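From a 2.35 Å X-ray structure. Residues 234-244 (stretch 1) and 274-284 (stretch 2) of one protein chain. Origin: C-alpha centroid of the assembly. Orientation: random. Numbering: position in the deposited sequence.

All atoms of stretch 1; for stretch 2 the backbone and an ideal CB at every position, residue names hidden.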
# COMPACT_ATOMS: atom_id res chain seq x y z
N ASN C 234 5.25 9.10 6.39
CA ASN C 234 5.06 10.06 7.47
C ASN C 234 5.01 9.35 8.81
O ASN C 234 5.57 9.83 9.80
CB ASN C 234 3.77 10.86 7.26
CG ASN C 234 3.82 11.79 6.05
OD1 ASN C 234 4.87 12.31 5.70
ND2 ASN C 234 2.68 11.99 5.42
N PHE C 235 4.35 8.19 8.86
CA PHE C 235 4.27 7.43 10.10
C PHE C 235 5.64 6.90 10.50
O PHE C 235 6.07 7.07 11.65
CB PHE C 235 3.28 6.28 9.93
CG PHE C 235 2.92 5.58 11.20
CD1 PHE C 235 2.61 6.30 12.34
CD2 PHE C 235 2.86 4.20 11.25
CE1 PHE C 235 2.27 5.65 13.52
CE2 PHE C 235 2.52 3.54 12.41
CZ PHE C 235 2.23 4.27 13.56
N ALA C 236 6.34 6.26 9.57
CA ALA C 236 7.70 5.81 9.84
C ALA C 236 8.61 6.96 10.27
O ALA C 236 9.37 6.82 11.24
CB ALA C 236 8.27 5.10 8.61
N ALA C 237 8.54 8.09 9.57
CA ALA C 237 9.38 9.23 9.92
C ALA C 237 9.15 9.67 11.37
O ALA C 237 10.10 10.01 12.08
CB ALA C 237 9.13 10.40 8.97
N LEU C 238 7.90 9.66 11.82
CA LEU C 238 7.63 10.00 13.22
C LEU C 238 8.31 9.00 14.14
O LEU C 238 8.82 9.38 15.21
CB LEU C 238 6.12 10.01 13.49
CG LEU C 238 5.27 11.12 12.86
CD1 LEU C 238 3.81 10.75 13.00
CD2 LEU C 238 5.56 12.47 13.51
N TYR C 239 8.31 7.72 13.76
CA TYR C 239 8.88 6.68 14.60
C TYR C 239 10.39 6.80 14.68
O TYR C 239 10.99 6.71 15.76
CB TYR C 239 8.47 5.31 14.05
CG TYR C 239 9.26 4.17 14.65
CD1 TYR C 239 8.83 3.53 15.81
CD2 TYR C 239 10.43 3.73 14.05
CE1 TYR C 239 9.54 2.47 16.35
CE2 TYR C 239 11.16 2.68 14.59
CZ TYR C 239 10.71 2.06 15.74
OH TYR C 239 11.44 1.01 16.27
N TYR C 240 11.04 6.98 13.53
CA TYR C 240 12.49 7.17 13.54
C TYR C 240 12.88 8.39 14.38
O TYR C 240 13.85 8.33 15.14
CB TYR C 240 12.99 7.29 12.09
CG TYR C 240 12.82 5.99 11.31
CD1 TYR C 240 13.15 4.77 11.89
CD2 TYR C 240 12.30 5.98 10.02
CE1 TYR C 240 12.99 3.58 11.20
CE2 TYR C 240 12.15 4.79 9.32
CZ TYR C 240 12.48 3.59 9.92
OH TYR C 240 12.33 2.39 9.26
N ALA C 241 12.11 9.48 14.30
CA ALA C 241 12.44 10.68 15.06
C ALA C 241 12.31 10.44 16.56
O ALA C 241 13.05 11.05 17.34
CB ALA C 241 11.57 11.86 14.64
N LYS C 242 11.40 9.57 16.99
CA LYS C 242 11.32 9.32 18.41
C LYS C 242 12.47 8.44 18.88
O LYS C 242 12.97 8.61 20.00
CB LYS C 242 9.97 8.70 18.75
CG LYS C 242 9.92 7.91 20.03
CD LYS C 242 9.50 8.77 21.21
CE LYS C 242 9.35 7.90 22.48
NZ LYS C 242 8.87 8.66 23.69
N LYS C 243 12.93 7.52 18.04
CA LYS C 243 14.07 6.68 18.39
C LYS C 243 15.40 7.41 18.28
O LYS C 243 16.35 7.00 18.97
CB LYS C 243 14.09 5.43 17.50
CG LYS C 243 13.04 4.40 17.86
CD LYS C 243 13.29 3.84 19.26
CE LYS C 243 13.54 2.33 19.23
NZ LYS C 243 14.59 1.92 20.21
N PHE C 244 15.51 8.45 17.46
CA PHE C 244 16.78 9.14 17.19
C PHE C 244 16.62 10.65 17.29
O PHE C 244 16.44 11.33 16.28
CB PHE C 244 17.34 8.78 15.82
CG PHE C 244 17.51 7.30 15.58
CD1 PHE C 244 18.50 6.58 16.22
CD2 PHE C 244 16.67 6.63 14.69
CE1 PHE C 244 18.65 5.21 16.00
CE2 PHE C 244 16.82 5.26 14.46
CZ PHE C 244 17.81 4.55 15.11
N UNK C 274 1.18 0.46 22.01
CA UNK C 274 1.09 1.65 22.85
C UNK C 274 2.29 2.55 22.62
O UNK C 274 2.19 3.78 22.77
CB UNK C 274 0.99 1.26 24.33
N UNK C 275 3.43 1.99 22.22
CA UNK C 275 4.58 2.83 21.91
C UNK C 275 4.29 3.69 20.68
O UNK C 275 4.61 4.88 20.66
CB UNK C 275 5.83 1.97 21.68
N UNK C 276 3.69 3.09 19.65
CA UNK C 276 3.42 3.85 18.44
C UNK C 276 2.31 4.88 18.66
O UNK C 276 2.33 5.95 18.04
CB UNK C 276 3.04 2.90 17.30
N UNK C 277 1.35 4.59 19.54
CA UNK C 277 0.32 5.57 19.86
C UNK C 277 0.92 6.81 20.51
O UNK C 277 0.44 7.93 20.29
CB UNK C 277 -0.73 4.95 20.78
N UNK C 278 2.00 6.63 21.28
CA UNK C 278 2.69 7.77 21.87
C UNK C 278 3.35 8.62 20.79
O UNK C 278 3.17 9.85 20.75
CB UNK C 278 3.73 7.30 22.88
N UNK C 279 4.13 7.99 19.91
CA UNK C 279 4.63 8.59 18.68
C UNK C 279 3.51 9.38 18.00
O UNK C 279 3.69 10.55 17.63
CB UNK C 279 5.18 7.52 17.74
N UNK C 280 2.34 8.76 17.87
CA UNK C 280 1.22 9.37 17.15
C UNK C 280 0.69 10.62 17.86
O UNK C 280 0.49 11.66 17.23
CB UNK C 280 0.09 8.35 16.98
N UNK C 281 0.45 10.53 19.17
CA UNK C 281 -0.15 11.64 19.91
C UNK C 281 0.79 12.83 20.09
O UNK C 281 0.32 13.89 20.51
CB UNK C 281 -0.61 11.15 21.28
N UNK C 282 2.09 12.69 19.81
CA UNK C 282 3.03 13.81 19.93
C UNK C 282 3.47 14.34 18.57
O UNK C 282 4.40 15.15 18.49
CB UNK C 282 4.26 13.38 20.74
N UNK C 283 2.80 13.91 17.49
CA UNK C 283 3.24 14.28 16.14
C UNK C 283 3.20 15.79 15.93
O UNK C 283 3.90 16.30 15.05
CB UNK C 283 2.37 13.59 15.09
N UNK C 284 2.37 16.52 16.68
CA UNK C 284 2.31 17.96 16.51
C UNK C 284 3.16 18.70 17.53
O UNK C 284 3.29 19.92 17.43
CB UNK C 284 0.86 18.44 16.60

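Two helices cross nearly at right angles, 99° between their directions, with axes 9.5 Å apart at closest approach. The closest CA pair is Tyr239 CA and position 279 CA, 6.2 Å apart.

Position 274 has nothing of stretch 1 near its CB, so many residues would do; it is Ile274, which makes no contact here.

At position 275 the CB points sideways and finds no neighbour within 5.5 Å. A short side chain would fall short, whereas a long or aromatic one could reach the Tyr239 ring and the aliphatic part of Lys242. Phe275, with chi1 t, does so: its CE1 lies 3.6 Å from Tyr239 CE1, and its CZ 3.7 Å from Lys242 CG.

Position 276 points toward stretch 1, its ideal CB 4.1 Å from Phe235 CZ, with the Tyr239 ring also in reach. Leucine, isoleucine or methionine would suit. Leu276 places CD2 3.6 Å from Tyr239 CD1, while its CB stays by the Phe235 ring.

Position 277 points away, so stretch 1 does not constrain it and many residues would suit; Arg277 turns to its own helix, bridging to position 281.

Position 278 points sideways, but the ideal CB is 5.4 Å from Lys242 NZ. That charge asks for an acid, though a polar amide could also serve. Glu278 OE2 sits 3.1 Å from Lys242 NZ in a salt bridge whose hydrogen bond is weak.

Position 279 points toward stretch 1 at the closest CA pairing, its ideal CB 4.8 Å from Leu238 O and 4.9 Å from Tyr239 CA. A compact apolar residue, alanine, valine or isoleucine, is the natural reading. Val279 puts CG1 3.5 Å from Leu238 CB, and CG2 4.0 Å from Lys242 CG.

Position 280 points sideways, its ideal CB 4.9 Å from Phe235 CE1; apolar residues of several sizes are plausible. Trp280 comes nearest with CE3, 4.6 Å from Phe235 CD1.

Position 281 is out of reach of stretch 1, which leaves the choice open; Asp281 pairs with Arg277, OD1 to NE 3.2 Å, in a salt bridge.

Position 282 is the first to leave helical angles, and stretch 1 sets no demand; a side chain able to bond back to the helix is one option among several. Thr282 OG1 donates to Glu278 O at 3.0 Å.

At position 283 the ideal CB already lies 3.7 Å from Leu238 CD2, so even a short aliphatic stem makes the contact. Arg283 uses its CB there, then leads away, NH1 donating to Trp280 O at 3.0 Å.

Position 284 points away, so many residues would do; Glu284 makes no contact.

Stretch 2 (274-284) IFLREVWDTRE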
# COMPACT_ATOMS: atom_id res chain seq x y z
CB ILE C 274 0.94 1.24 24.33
CG1 ILE C 274 -0.31 0.37 24.53
CG2 ILE C 274 0.84 2.48 25.23
CD1 ILE C 274 -0.06 -1.00 25.09
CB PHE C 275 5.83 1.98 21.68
CG PHE C 275 7.03 2.79 21.27
CD1 PHE C 275 7.35 2.97 19.94
CD2 PHE C 275 7.84 3.38 22.23
CE1 PHE C 275 8.46 3.72 19.56
CE2 PHE C 275 8.96 4.13 21.86
CZ PHE C 275 9.26 4.30 20.52
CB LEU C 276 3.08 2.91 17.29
CG LEU C 276 4.24 2.04 16.80
CD1 LEU C 276 3.76 0.95 15.83
CD2 LEU C 276 5.30 2.91 16.14
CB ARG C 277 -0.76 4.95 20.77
CG ARG C 277 -1.94 5.90 21.12
CD ARG C 277 -3.01 5.95 20.02
NE ARG C 277 -3.71 7.24 19.96
CZ ARG C 277 -4.81 7.47 19.25
NH1 ARG C 277 -5.35 6.50 18.53
NH2 ARG C 277 -5.38 8.68 19.25
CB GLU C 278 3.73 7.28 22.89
CG GLU C 278 4.31 8.38 23.78
CD GLU C 278 5.53 9.07 23.18
OE1 GLU C 278 5.92 10.15 23.68
OE2 GLU C 278 6.11 8.54 22.20
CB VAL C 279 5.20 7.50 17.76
CG1 VAL C 279 5.51 8.05 16.36
CG2 VAL C 279 6.44 6.84 18.39
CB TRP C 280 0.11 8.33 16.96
CG TRP C 280 -1.14 8.87 16.33
CD1 TRP C 280 -2.33 9.07 16.95
CD2 TRP C 280 -1.32 9.26 14.96
NE1 TRP C 280 -3.25 9.57 16.06
CE2 TRP C 280 -2.66 9.70 14.83
CE3 TRP C 280 -0.49 9.30 13.84
CZ2 TRP C 280 -3.18 10.16 13.62
CZ3 TRP C 280 -1.01 9.76 12.63
CH2 TRP C 280 -2.34 10.18 12.53
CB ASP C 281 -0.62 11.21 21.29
CG ASP C 281 -1.69 10.16 21.24
OD1 ASP C 281 -2.54 10.19 20.32
OD2 ASP C 281 -1.70 9.29 22.13
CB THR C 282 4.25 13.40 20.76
OG1 THR C 282 4.88 12.24 20.20
CG2 THR C 282 3.85 13.09 22.20
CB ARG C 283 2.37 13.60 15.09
CG ARG C 283 0.96 14.18 14.95
CD ARG C 283 0.05 13.17 14.27
NE ARG C 283 -1.34 13.63 14.12
CZ ARG C 283 -2.32 13.29 14.95
NH1 ARG C 283 -2.06 12.52 16.00
NH2 ARG C 283 -3.55 13.72 14.74
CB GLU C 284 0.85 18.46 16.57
CG GLU C 284 -0.04 18.13 15.34
CD GLU C 284 0.52 18.63 14.00
OE1 GLU C 284 0.69 17.80 13.07
OE2 GLU C 284 0.80 19.84 13.87
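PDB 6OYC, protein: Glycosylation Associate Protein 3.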